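Local coordinates for protein hemin degrading factor (Pseudomonas aeruginosa, PDB 4MF9) that binds heme as a heme-trafficking protein of the HemS family and acts as a heme-degrading enzyme, at residues R228-A231 with L232-G236. Sequence-based numbering, arbitrary orientation.
Sequences RTQA and LRLAG. With HEM (protoporphyrin IX containing Fe), chain C.
The short helix 228-235, whose first residue belongs to the heme pocket, is built by i to i+4 pairing. The amide N of L232 bonds to R228 O at 3.2 Å, with an N-H...O angle of 161°, and that of R233 to T229 O at 3.0 Å. Towards the C-terminal end the geometry deteriorates: L234 N shares itself weakly between Q230 O and A231 O, and A235 N approaches A231 O to 2.8 Å but in a strongly bent, weak bond. G236 then leaves helical geometry with positive phi.

Side chains pair along one flank, around R233. R233, bent at chi2 and chi3, folds back over the preceding turn, and one face of its guanidinium lies on Q230 CA, 3.7 Å from CZ. T229 runs beside it, OG1 to NH1 being 3.8 Å, and two waters bridge the pair: one bonds OG1 and, weakly, NH1; the other bonds OG1 and NH2. D196 makes a salt bridge with R233 NH2 and accepts a hydrogen bond from Q230 NE2, tying both side chains to the same carboxylate. L234 lies alongside Q230, CD1 to CG 4.2 Å.

Within the HemS/ChuX-type domain the helix packs on the beta-sheet through L232, which touches W309 and V311 of strand 307-313 and F326 of strand 320-326, while A231 and A235 meet helix 201-210. R228 extends towards the heme: with CG anti to the backbone N (chi1 -172°) and a bend at chi3, its guanidinium meets propionate oxygen O2D edge-on, in plane. The NH1 to O2D bond is long and weak, 3.4 Å at 156°; the same NH1 forms a salt bridge with E324, which probably helps to orient the guanidinium beside the propionate.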
loop_
_atom_site.group_PDB
_atom_site.type_symbol
_atom_site.label_atom_id
_atom_site.label_comp_id
_atom_site.label_asym_id
_atom_site.label_seq_id
_atom_site.Cartn_x
_atom_site.Cartn_y
_atom_site.Cartn_z
ATOM N N ARG A 228 5.894 -14.648 7.914
ATOM C CA ARG A 228 5.099 -15.091 6.817
ATOM C C ARG A 228 5.885 -15.992 5.823
ATOM O O ARG A 228 5.427 -17.007 5.440
ATOM C CB ARG A 228 4.501 -13.930 6.058
ATOM C CG ARG A 228 3.514 -14.414 5.028
ATOM C CD ARG A 228 2.775 -13.448 4.121
ATOM N NE ARG A 228 1.593 -13.003 4.767
ATOM C CZ ARG A 228 0.337 -13.123 4.373
ATOM N NH1 ARG A 228 -0.039 -13.638 3.253
ATOM N NH2 ARG A 228 -0.553 -12.675 5.162
ATOM N N THR A 229 7.070 -15.582 5.450
ATOM C CA THR A 229 7.891 -16.373 4.526
ATOM C C THR A 229 8.277 -17.691 5.172
ATOM O O THR A 229 8.345 -18.732 4.520
ATOM C CB THR A 229 9.154 -15.609 4.110
ATOM O OG1 THR A 229 9.927 -15.260 5.272
ATOM C CG2 THR A 229 8.764 -14.344 3.386
ATOM N N GLN A 230 8.530 -17.644 6.463
ATOM C CA GLN A 230 8.853 -18.810 7.248
ATOM C C GLN A 230 7.727 -19.833 7.233
ATOM O O GLN A 230 7.992 -20.970 7.061
ATOM C CB GLN A 230 9.126 -18.386 8.672
ATOM C CG GLN A 230 9.570 -19.427 9.640
ATOM C CD GLN A 230 10.019 -18.816 10.941
ATOM O OE1 GLN A 230 9.329 -18.027 11.519
ATOM N NE2 GLN A 230 11.168 -19.203 11.382
ATOM N N ALA A 231 6.493 -19.394 7.397
ATOM C CA ALA A 231 5.368 -20.327 7.351
ATOM C C ALA A 231 5.188 -20.933 5.957
ATOM O O ALA A 231 4.835 -22.098 5.834
ATOM C CB ALA A 231 4.101 -19.641 7.790
ATOM N N LEU A 232 5.394 -20.132 4.913
ATOM C CA LEU A 232 5.283 -20.622 3.538
ATOM C C LEU A 232 6.291 -21.742 3.306
ATOM O O LEU A 232 5.969 -22.789 2.739
ATOM C CB LEU A 232 5.520 -19.490 2.535
ATOM C CG LEU A 232 4.589 -18.289 2.640
ATOM C CD1 LEU A 232 4.839 -17.282 1.520
ATOM C CD2 LEU A 232 3.145 -18.742 2.655
ATOM N N ARG A 233 7.488 -21.530 3.794
ATOM C CA ARG A 233 8.593 -22.443 3.733
ATOM C C ARG A 233 8.272 -23.756 4.454
ATOM O O ARG A 233 8.697 -24.791 4.061
ATOM C CB ARG A 233 9.725 -21.847 4.520
ATOM C CG ARG A 233 11.086 -22.188 4.055
ATOM C CD ARG A 233 12.064 -21.061 4.191
ATOM N NE ARG A 233 12.331 -20.630 5.542
ATOM C CZ ARG A 233 12.299 -19.363 5.911
ATOM N NH1 ARG A 233 11.982 -18.444 5.047
ATOM N NH2 ARG A 233 12.559 -19.022 7.134
ATOM N N LEU A 234 7.560 -23.659 5.565
ATOM C CA LEU A 234 7.297 -24.827 6.408
ATOM C C LEU A 234 5.961 -25.485 6.081
ATOM O O LEU A 234 5.652 -26.571 6.586
ATOM C CB LEU A 234 7.318 -24.424 7.884
ATOM C CG LEU A 234 8.580 -23.776 8.450
ATOM C CD1 LEU A 234 8.374 -23.406 9.906
ATOM C CD2 LEU A 234 9.781 -24.686 8.309
ATOM N N ALA A 235 5.161 -24.825 5.247
ATOM C CA ALA A 235 3.822 -25.332 4.938
ATOM C C ALA A 235 3.850 -26.632 4.133
ATOM O O ALA A 235 3.041 -27.537 4.366
ATOM C CB ALA A 235 3.012 -24.276 4.217
ATOM N N GLY A 236 4.770 -26.714 3.179
ATOM C CA GLY A 236 4.830 -27.859 2.281
ATOM C C GLY A 236 4.265 -27.475 0.926
ATOM O O GLY A 236 3.393 -26.603 0.841
HETATM C CHA HEM C . -8.316 -10.510 1.084
HETATM C CHB HEM C . -12.658 -8.887 0.117
HETATM C CHC HEM C . -12.681 -6.590 4.342
HETATM C CHD HEM C . -7.956 -7.305 4.637
HETATM C C1A HEM C . -9.536 -10.331 0.498
HETATM C C2A HEM C . -10.006 -11.006 -0.664
HETATM C C3A HEM C . -11.217 -10.564 -0.908
HETATM C C4A HEM C . -11.484 -9.590 0.054
HETATM C CMA HEM C . -12.086 -10.994 -2.056
HETATM C CAA HEM C . -9.323 -12.056 -1.466
HETATM C CBA HEM C . -10.134 -13.340 -1.779
HETATM C CGA HEM C . -10.238 -14.115 -0.517
HETATM O O1A HEM C . -11.302 -14.609 -0.156
HETATM O O2A HEM C . -9.237 -14.230 0.138
HETATM C C1B HEM C . -12.992 -8.139 1.238
HETATM C C2B HEM C . -14.274 -7.577 1.322
HETATM C C3B HEM C . -14.339 -6.929 2.494
HETATM C C4B HEM C . -13.016 -7.112 3.132
HETATM C CMB HEM C . -15.368 -7.721 0.307
HETATM C CAB HEM C . -15.569 -6.216 2.950
HETATM C CBB HEM C . -15.599 -5.179 3.728
HETATM C C1C HEM C . -11.423 -6.581 4.818
HETATM C C2C HEM C . -11.038 -6.043 6.029
HETATM C C3C HEM C . -9.695 -6.238 6.134
HETATM C C4C HEM C . -9.237 -6.904 4.963
HETATM C CMC HEM C . -11.936 -5.394 7.037
HETATM C CAC HEM C . -8.878 -5.818 7.248
HETATM C CBC HEM C . -7.590 -5.892 7.090
HETATM C C1D HEM C . -7.648 -8.284 3.682
HETATM C C2D HEM C . -6.303 -8.910 3.507
HETATM C C3D HEM C . -6.437 -9.802 2.530
HETATM C C4D HEM C . -7.838 -9.716 2.104
HETATM C CMD HEM C . -5.009 -8.653 4.250
HETATM C CAD HEM C . -5.351 -10.689 1.980
HETATM C CBD HEM C . -5.540 -12.101 2.533
HETATM C CGD HEM C . -4.422 -13.094 2.431
HETATM O O1D HEM C . -4.725 -14.169 1.958
HETATM O O2D HEM C . -3.283 -12.895 2.822
HETATM N NA HEM C . -10.460 -9.452 0.923
HETATM N NB HEM C . -12.261 -7.858 2.328
HETATM N NC HEM C . -10.339 -7.083 4.226
HETATM N ND HEM C . -8.504 -8.801 2.815
HETATM FE FE HEM C . -10.285 -8.381 2.630
HETATM O O HOH W 1 12.705 -15.458 4.062
HETATM O O HOH W 2 11.576 -16.026 7.676
#